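Local coordinates for protein PfEMP1 variant 1 of strain MC (Plasmodium falciparum, PDB 5LGD) that probably binds a host cell-surface receptor, most likely CD36, through this helical, disulfide-bonded cysteine-rich piece of a far larger adhesin of the malaria parasite, at residues A9-W14 / D84-L89; L94-I99 / K110-L115. All blocks are in the same frame, centred on the assembly; numbering follows the deposited sequence. Where two conformers were deposited one is given.

Contact 1: residues A9-W14 / D84-L89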
ATOM      1  N   ALA B   9      26.340   4.704  -5.165  1.00 39.60           N
ATOM      2  CA  ALA B   9      27.355   4.262  -6.141  1.00 39.75           C
ATOM      3  C   ALA B   9      28.746   4.199  -5.514  1.00 43.74           C
ATOM      4  O   ALA B   9      29.460   3.207  -5.700  1.00 43.69           O
ATOM      5  CB  ALA B   9      27.379   5.205  -7.334  1.00 41.86           C
ATOM      6  N   PHE B  10      29.129   5.269  -4.766  1.00 37.93           N
ATOM      7  CA  PHE B  10      30.430   5.342  -4.123  1.00 36.99           C
ATOM      8  C   PHE B  10      30.620   4.251  -3.085  1.00 37.80           C
ATOM      9  O   PHE B  10      31.663   3.587  -3.075  1.00 36.03           O
ATOM     10  CB  PHE B  10      30.678   6.734  -3.516  1.00 39.79           C
ATOM     11  CG  PHE B  10      32.028   6.837  -2.861  1.00 41.95           C
ATOM     12  CD1 PHE B  10      33.158   7.125  -3.608  1.00 46.51           C
ATOM     13  CD2 PHE B  10      32.174   6.623  -1.493  1.00 44.41           C
ATOM     14  CE1 PHE B  10      34.416   7.168  -3.008  1.00 48.48           C
ATOM     15  CE2 PHE B  10      33.426   6.711  -0.886  1.00 47.72           C
ATOM     16  CZ  PHE B  10      34.541   6.943  -1.653  1.00 46.94           C
ATOM     17  N   PHE B  11      29.618   4.094  -2.201  1.00 32.26           N
ATOM     18  CA  PHE B  11      29.584   3.103  -1.125  1.00 30.24           C
ATOM     19  C   PHE B  11      29.988   1.685  -1.610  1.00 35.59           C
ATOM     20  O   PHE B  11      30.875   1.057  -1.030  1.00 35.79           O
ATOM     21  CB  PHE B  11      28.181   3.093  -0.453  1.00 29.34           C
ATOM     22  CG  PHE B  11      28.029   2.132   0.704  1.00 28.78           C
ATOM     23  CD1 PHE B  11      27.783   0.778   0.481  1.00 29.01           C
ATOM     24  CD2 PHE B  11      28.183   2.569   2.015  1.00 30.18           C
ATOM     25  CE1 PHE B  11      27.682  -0.116   1.552  1.00 29.42           C
ATOM     26  CE2 PHE B  11      28.036   1.683   3.092  1.00 31.88           C
ATOM     27  CZ  PHE B  11      27.826   0.347   2.853  1.00 30.20           C
ATOM     28  N   TRP B  12      29.341   1.201  -2.673  1.00 32.42           N
ATOM     29  CA  TRP B  12      29.579  -0.141  -3.189  1.00 31.14           C
ATOM     30  C   TRP B  12      30.879  -0.277  -3.923  1.00 34.14           C
ATOM     31  O   TRP B  12      31.562  -1.283  -3.743  1.00 32.38           O
ATOM     32  CB  TRP B  12      28.385  -0.605  -4.020  1.00 29.72           C
ATOM     33  CG  TRP B  12      27.217  -0.806  -3.114  1.00 28.94           C
ATOM     34  CD1 TRP B  12      26.107  -0.017  -3.011  1.00 31.24           C
ATOM     35  CD2 TRP B  12      27.136  -1.757  -2.047  1.00 28.14           C
ATOM     36  NE1 TRP B  12      25.297  -0.477  -2.003  1.00 29.65           N
ATOM     37  CE2 TRP B  12      25.896  -1.560  -1.407  1.00 30.46           C
ATOM     38  CE3 TRP B  12      27.952  -2.820  -1.631  1.00 29.61           C
ATOM     39  CZ2 TRP B  12      25.469  -2.359  -0.355  1.00 29.18           C
ATOM     40  CZ3 TRP B  12      27.532  -3.598  -0.578  1.00 30.81           C
ATOM     41  CH2 TRP B  12      26.303  -3.367   0.046  1.00 31.08           C
ATOM     42  N   MET B  13      31.280   0.764  -4.638  1.00 34.14           N
ATOM     43  CA  MET B  13      32.569   0.834  -5.322  1.00 35.96           C
ATOM     44  C   MET B  13      33.724   0.725  -4.307  1.00 38.87           C
ATOM     45  O   MET B  13      34.696   0.028  -4.572  1.00 39.09           O
ATOM     46  CB  MET B  13      32.678   2.172  -6.071  1.00 40.33           C
ATOM     47  CG  MET B  13      33.826   2.212  -7.057  1.00 47.03           C
ATOM     48  SD  MET B  13      34.636   3.820  -7.103  1.00 56.49           S
ATOM     49  CE  MET B  13      35.161   4.005  -5.366  1.00 54.23           C
ATOM     50  N   TRP B  14      33.635   1.448  -3.185  1.00 35.91           N
ATOM     51  CA  TRP B  14      34.661   1.479  -2.144  1.00 36.38           C
ATOM     52  C   TRP B  14      34.781   0.099  -1.500  1.00 37.93           C
ATOM     53  O   TRP B  14      35.898  -0.417  -1.365  1.00 37.57           O
ATOM     54  CB  TRP B  14      34.373   2.573  -1.104  1.00 35.97           C
ATOM     55  CG  TRP B  14      35.435   2.684  -0.056  1.00 38.65           C
ATOM     56  CD1 TRP B  14      36.455   3.591  -0.019  1.00 43.26           C
ATOM     57  CD2 TRP B  14      35.582   1.864   1.116  1.00 38.81           C
ATOM     58  NE1 TRP B  14      37.240   3.373   1.091  1.00 43.34           N
ATOM     59  CE2 TRP B  14      36.737   2.306   1.794  1.00 43.40           C
ATOM     60  CE3 TRP B  14      34.853   0.789   1.657  1.00 39.17           C
ATOM     61  CZ2 TRP B  14      37.193   1.697   2.966  1.00 42.78           C
ATOM     62  CZ3 TRP B  14      35.313   0.189   2.822  1.00 40.60           C
ATOM     63  CH2 TRP B  14      36.460   0.654   3.468  1.00 42.07           C
ATOM     64  N   ASP B  84      21.736  -1.106  12.562  1.00 37.70           N
ATOM     65  CA  ASP B  84      21.098  -2.397  12.216  1.00 36.57           C
ATOM     66  C   ASP B  84      20.941  -2.440  10.701  1.00 36.26           C
ATOM     67  O   ASP B  84      20.986  -3.511  10.093  1.00 35.64           O
ATOM     68  CB  ASP B  84      19.686  -2.521  12.824  1.00 38.38           C
ATOM     69  CG  ASP B  84      19.610  -2.338  14.321  1.00 52.42           C
ATOM     70  OD1 ASP B  84      20.557  -2.767  15.022  1.00 51.66           O
ATOM     71  OD2 ASP B  84      18.578  -1.812  14.798  1.00 62.72           O
ATOM     72  N   PHE B  85      20.746  -1.258  10.110  1.00 31.91           N
ATOM     73  CA  PHE B  85      20.579  -1.086   8.685  1.00 31.07           C
ATOM     74  C   PHE B  85      21.876  -1.467   7.976  1.00 36.92           C
ATOM     75  O   PHE B  85      21.855  -2.368   7.145  1.00 35.61           O
ATOM     76  CB  PHE B  85      20.099   0.356   8.386  1.00 32.62           C
ATOM     77  CG  PHE B  85      19.776   0.748   6.962  1.00 32.77           C
ATOM     78  CD1 PHE B  85      19.688  -0.217   5.950  1.00 33.89           C
ATOM     79  CD2 PHE B  85      19.580   2.079   6.622  1.00 34.70           C
ATOM     80  CE1 PHE B  85      19.385   0.148   4.649  1.00 32.63           C
ATOM     81  CE2 PHE B  85      19.292   2.439   5.305  1.00 35.41           C
ATOM     82  CZ  PHE B  85      19.199   1.476   4.337  1.00 31.51           C
ATOM     83  N   LEU B  86      22.996  -0.849   8.378  1.00 35.56           N
ATOM     84  CA  LEU B  86      24.353  -1.086   7.883  1.00 37.19           C
ATOM     85  C   LEU B  86      24.761  -2.562   8.033  1.00 39.28           C
ATOM     86  O   LEU B  86      25.344  -3.139   7.116  1.00 38.13           O
ATOM     87  CB  LEU B  86      25.331  -0.231   8.726  1.00 39.78           C
ATOM     88  CG  LEU B  86      26.218   0.811   8.020  1.00 44.83           C
ATOM     89  CD1 LEU B  86      27.381   1.161   8.874  1.00 46.96           C
ATOM     90  CD2 LEU B  86      26.744   0.316   6.674  1.00 40.81           C
ATOM     91  N   GLN B  87      24.497  -3.136   9.220  1.00 35.60           N
ATOM     92  CA  GLN B  87      24.814  -4.504   9.552  1.00 36.65           C
ATOM     93  C   GLN B  87      24.090  -5.477   8.653  1.00 39.46           C
ATOM     94  O   GLN B  87      24.741  -6.369   8.139  1.00 38.72           O
ATOM     95  CB  GLN B  87      24.536  -4.786  11.020  1.00 40.21           C
ATOM     96  CG  GLN B  87      25.003  -6.142  11.504  1.00 56.20           C
ATOM     97  CD  GLN B  87      25.229  -6.086  12.981  1.00 73.41           C
ATOM     98  OE1 GLN B  87      26.364  -6.162  13.449  1.00 69.58           O
ATOM     99  NE2 GLN B  87      24.164  -5.861  13.736  1.00 65.64           N
ATOM    100  N   THR B  88      22.772  -5.285   8.416  1.00 36.12           N
ATOM    101  CA  THR B  88      21.979  -6.135   7.511  1.00 34.54           C
ATOM    102  C   THR B  88      22.603  -6.102   6.108  1.00 36.46           C
ATOM    103  O   THR B  88      22.816  -7.136   5.492  1.00 33.96           O
ATOM    104  CB  THR B  88      20.508  -5.635   7.476  1.00 38.20           C
ATOM    105  OG1 THR B  88      19.967  -5.691   8.787  1.00 38.12           O
ATOM    106  CG2 THR B  88      19.608  -6.445   6.515  1.00 35.60           C
ATOM    107  N   LEU B  89      22.899  -4.897   5.622  1.00 34.39           N
ATOM    108  CA  LEU B  89      23.434  -4.626   4.283  1.00 33.76           C
ATOM    109  C   LEU B  89      24.779  -5.310   3.981  1.00 35.67           C
ATOM    110  O   LEU B  89      25.059  -5.716   2.835  1.00 32.95           O
ATOM    111  CB  LEU B  89      23.554  -3.101   4.208  1.00 33.86           C
ATOM    112  CG  LEU B  89      23.488  -2.375   2.873  1.00 37.81           C
ATOM    113  CD1 LEU B  89      22.242  -2.780   1.994  1.00 34.16           C
ATOM    114  CD2 LEU B  89      23.524  -0.866   3.140  1.00 40.21           C
TER
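F11 extends its CG trans to the backbone N (chi1 -178°), which places the CZ/CE2 end of the phenyl ring beside L86, whereas W12 turns its CG back beside the backbone N (chi1 -68°), and the indole reaches L89 only with its far, six-membered end. The rim of the phenyl ring meets L86: CD2 of L86 lies near the ring plane, 4.0 Å from F11 CZ and equally close to F11 CE2. L89 CD2 stands obliquely to the same ring, a looser neighbour at 4.5 Å from F11 CZ. L89 engages the indole at its edge, with L89 CG 3.8 Å from W12 CZ2, and the L89 carbonyl oxygen also lies in the indole plane, 3.9 Å from W12 CH2. F11 CD1 lies 3.5 Å above the indole plane of W12, over its centre, while W12 CG lies at the edge of the phenyl ring. No hydrogen bond crosses. The segment axes stay 14.2 Å apart at an angle of 50°, and the separation is bridged by side chains, with the nearest CA atoms more than 10 Å apart. Within 84-89, T88 OG1 adds a bond of 2.7 Å to D84 O, which also accepts from T88 N on the opposite face of its carbonyl plane. F11 further meets an aromatic side chain of the bound partner protein edge-to-face, and W12 and L89 also pack on that chain. Within the domain, helix 45-70 lies against L89 through F70 and against W14 through I66, while helix 92-103 packs against the indole.

Contact 2: residues L94-I99 / K110-L115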
ATOM      1  N   LEU B  94      24.260 -11.268   1.699  1.00 30.05           N
ATOM      2  CA  LEU B  94      23.745 -10.119   0.947  1.00 28.12           C
ATOM      3  C   LEU B  94      24.879  -9.319   0.312  1.00 32.46           C
ATOM      4  O   LEU B  94      24.731  -8.827  -0.799  1.00 32.67           O
ATOM      5  CB  LEU B  94      22.880  -9.193   1.835  1.00 26.76           C
ATOM      6  CG  LEU B  94      22.269  -7.944   1.162  1.00 27.49           C
ATOM      7  CD1 LEU B  94      21.416  -8.309  -0.043  1.00 26.38           C
ATOM      8  CD2 LEU B  94      21.371  -7.164   2.156  1.00 25.92           C
ATOM      9  N   LEU B  95      25.984  -9.138   1.039  1.00 32.45           N
ATOM     10  CA  LEU B  95      27.144  -8.406   0.537  1.00 33.49           C
ATOM     11  C   LEU B  95      27.636  -8.979  -0.824  1.00 37.97           C
ATOM     12  O   LEU B  95      27.866  -8.223  -1.764  1.00 40.28           O
ATOM     13  CB  LEU B  95      28.278  -8.436   1.576  1.00 34.71           C
ATOM     14  CG  LEU B  95      29.593  -7.827   1.152  1.00 40.24           C
ATOM     15  CD1 LEU B  95      29.399  -6.388   0.755  1.00 42.35           C
ATOM     16  CD2 LEU B  95      30.582  -7.864   2.283  1.00 43.04           C
ATOM     17  N   LEU B  96      27.784 -10.296  -0.902  1.00 31.24           N
ATOM     18  CA  LEU B  96      28.252 -11.019  -2.064  1.00 31.62           C
ATOM     19  C   LEU B  96      27.210 -10.919  -3.192  1.00 34.14           C
ATOM     20  O   LEU B  96      27.577 -10.746  -4.365  1.00 33.02           O
ATOM     21  CB  LEU B  96      28.523 -12.506  -1.652  1.00 33.22           C
ATOM     22  CG  LEU B  96      29.971 -12.955  -1.223  1.00 38.42           C
ATOM     23  CD1 LEU B  96      30.847 -11.842  -0.736  1.00 38.00           C
ATOM     24  CD2 LEU B  96      29.960 -14.127  -0.256  1.00 38.21           C
ATOM     25  N   GLU B  97      25.909 -10.973  -2.840  1.00 27.94           N
ATOM     26  CA  GLU B  97      24.860 -10.804  -3.849  1.00 28.46           C
ATOM     27  C   GLU B  97      24.931  -9.409  -4.526  1.00 32.70           C
ATOM     28  O   GLU B  97      24.793  -9.311  -5.736  1.00 32.60           O
ATOM     29  CB  GLU B  97      23.506 -10.866  -3.174  1.00 29.51           C
ATOM     30  CG  GLU B  97      22.742 -12.143  -3.318  1.00 40.37           C
ATOM     31  CD  GLU B  97      21.412 -11.928  -2.632  1.00 55.91           C
ATOM     32  OE1 GLU B  97      21.026 -12.790  -1.812  1.00 69.06           O
ATOM     33  OE2 GLU B  97      20.805 -10.850  -2.847  1.00 32.40           O
ATOM     34  N   ILE B  98      25.051  -8.334  -3.724  1.00 29.56           N
ATOM     35  CA  ILE B  98      25.064  -6.954  -4.228  1.00 28.64           C
ATOM     36  C   ILE B  98      26.294  -6.739  -5.116  1.00 32.11           C
ATOM     37  O   ILE B  98      26.155  -6.268  -6.240  1.00 32.12           O
ATOM     38  CB  ILE B  98      24.941  -5.941  -3.066  1.00 31.23           C
ATOM     39  CG1 ILE B  98      23.509  -6.000  -2.468  1.00 31.87           C
ATOM     40  CG2 ILE B  98      25.335  -4.500  -3.481  1.00 29.00           C
ATOM     41  CD1 ILE B  98      23.358  -5.289  -1.131  1.00 29.13           C
ATOM     42  N   ILE B  99      27.464  -7.188  -4.653  1.00 30.62           N
ATOM     43  CA  ILE B  99      28.712  -7.088  -5.436  1.00 29.67           C
ATOM     44  C   ILE B  99      28.569  -7.778  -6.755  1.00 31.52           C
ATOM     45  O   ILE B  99      28.862  -7.143  -7.758  1.00 31.61           O
ATOM     46  CB  ILE B  99      29.966  -7.506  -4.661  1.00 31.88           C
ATOM     47  CG1 ILE B  99      30.214  -6.456  -3.539  1.00 31.91           C
ATOM     48  CG2 ILE B  99      31.196  -7.578  -5.596  1.00 33.18           C
ATOM     49  CD1 ILE B  99      31.058  -6.905  -2.513  1.00 42.60           C
ATOM     50  N   LYS B 110      33.959 -15.621  -5.680  1.00 32.53           N
ATOM     51  CA  LYS B 110      34.650 -16.806  -5.143  1.00 32.77           C
ATOM     52  C   LYS B 110      35.854 -16.403  -4.250  1.00 36.92           C
ATOM     53  O   LYS B 110      35.987 -16.926  -3.145  1.00 36.25           O
ATOM     54  CB  LYS B 110      35.129 -17.705  -6.295  1.00 34.53           C
ATOM     55  CG  LYS B 110      35.590 -19.109  -5.891  1.00 37.42           C
ATOM     56  CD  LYS B 110      35.980 -19.880  -7.143  1.00 35.08           C
ATOM     57  CE  LYS B 110      36.120 -21.347  -6.883  1.00 50.11           C
ATOM     58  NZ  LYS B 110      36.314 -22.089  -8.149  1.00 50.03           N
ATOM     59  N   ARG B 111      36.732 -15.496  -4.771  0.50 33.95           N
ATOM     60  CA  ARG B 111      37.935 -14.974  -4.106  0.50 35.19           C
ATOM     61  C   ARG B 111      37.573 -14.220  -2.809  0.50 41.03           C
ATOM     62  O   ARG B 111      38.253 -14.387  -1.788  0.50 42.07           O
ATOM     63  CB  ARG B 111      38.755 -14.028  -5.044  0.50 35.83           C
ATOM     64  CG  ARG B 111      39.219 -14.616  -6.392  0.50 41.59           C
ATOM     65  CD  ARG B 111      40.442 -13.957  -7.081  0.50 45.20           C
ATOM     66  NE  ARG B 111      40.634 -12.511  -6.882  0.50 46.64           N
ATOM     67  CZ  ARG B 111      39.990 -11.546  -7.540  0.50 51.70           C
ATOM     68  NH1 ARG B 111      39.039 -11.846  -8.403  0.50 41.61           N
ATOM     69  NH2 ARG B 111      40.245 -10.272  -7.281  0.50 25.60           N
ATOM     70  N   ILE B 112      36.503 -13.380  -2.860  1.00 35.56           N
ATOM     71  CA  ILE B 112      36.047 -12.570  -1.730  1.00 33.53           C
ATOM     72  C   ILE B 112      35.521 -13.522  -0.625  1.00 38.52           C
ATOM     73  O   ILE B 112      35.971 -13.433   0.519  1.00 39.34           O
ATOM     74  CB  ILE B 112      35.000 -11.509  -2.165  1.00 34.71           C
ATOM     75  CG1 ILE B 112      35.649 -10.502  -3.156  1.00 34.65           C
ATOM     76  CG2 ILE B 112      34.439 -10.787  -0.907  1.00 36.08           C
ATOM     77  CD1 ILE B 112      34.737  -9.518  -3.897  1.00 38.43           C
ATOM     78  N   GLU B 113      34.627 -14.469  -1.002  1.00 34.23           N
ATOM     79  CA  GLU B 113      34.049 -15.489  -0.133  1.00 34.62           C
ATOM     80  C   GLU B 113      35.178 -16.256   0.589  1.00 43.16           C
ATOM     81  O   GLU B 113      35.112 -16.389   1.810  1.00 46.87           O
ATOM     82  CB  GLU B 113      33.160 -16.422  -0.965  1.00 36.37           C
ATOM     83  CG  GLU B 113      32.100 -17.175  -0.184  1.00 45.85           C
ATOM     84  CD  GLU B 113      31.166 -18.037  -1.014  1.00 73.53           C
ATOM     85  OE1 GLU B 113      31.513 -18.376  -2.169  1.00 54.57           O
ATOM     86  OE2 GLU B 113      30.086 -18.391  -0.491  1.00 89.12           O
ATOM     87  N   ALA B 114      36.250 -16.649  -0.135  1.00 39.22           N
ATOM     88  CA  ALA B 114      37.429 -17.338   0.421  1.00 40.82           C
ATOM     89  C   ALA B 114      38.165 -16.455   1.462  1.00 46.49           C
ATOM     90  O   ALA B 114      38.511 -16.938   2.553  1.00 47.63           O
ATOM     91  CB  ALA B 114      38.388 -17.711  -0.697  1.00 41.64           C
ATOM     92  N   LEU B 115      38.415 -15.166   1.096  1.00 41.36           N
ATOM     93  CA  LEU B 115      39.044 -14.133   1.933  1.00 41.40           C
ATOM     94  C   LEU B 115      38.237 -13.937   3.226  1.00 45.30           C
ATOM     95  O   LEU B 115      38.823 -13.898   4.304  1.00 48.84           O
ATOM     96  CB  LEU B 115      39.157 -12.797   1.162  1.00 40.04           C
ATOM     97  CG  LEU B 115      39.897 -11.639   1.869  1.00 44.83           C
ATOM     98  CD1 LEU B 115      41.368 -11.578   1.420  1.00 45.64           C
ATOM     99  CD2 LEU B 115      39.258 -10.334   1.538  1.00 43.49           C
TER
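L96 pushes both of its methyl groups onto helix 106-118, overlapping I112 with one and the stem of E113 with the other. L96 CD1 lies 3.7 Å from I112 CG2, the two side chains running past each other in opposite directions. I112 offers this methyl because its CG2 branch stands trans to the backbone N, while CG1 turns the other way and carries CD1 to within 4.4 Å of I99 CG2. L96 CD2 meets E113 at nearly a right angle, 3.7 Å from E113 CG, so the aliphatic part of the glutamate covers the methyl while the extended chain carries the carboxylate on beyond it. The segments run close to antiparallel, at 159°, with axes 10.8 Å apart, as expected of an antiparallel helical hairpin whose helices are joined by a short turn. I109 and L116 of helix 106-118 also touch L96, prolonging the same apolar seam. No hydrogen bond or salt bridge links the segments: the pairing rests on van der Waals contact and burial of aliphatic surface, with E113 contributing methylene carbons at the partly exposed border rather than its charge.

How the contacts relate
The centres of contacts 1 and 2 are about 13 Å apart, and they come in series along the chain: helix 7-29 pairs with helix 82-90, then helix 92-103 with helix 106-118. They share no helix, but helices 82-90 and 92-103 are consecutive, and the two contacts touch. The indole of W12 packs on L95 and I98, W12 CD2 lying 3.6 Å from I98 CG2, while L94 CD2 reaches the backbone at T88 and L89. The two contacts therefore form adjoining parts of the packing of this helical domain. Contact 1 and the 94-99 side of contact 2 both meet the bound partner protein, consistent with a role in receptor recognition.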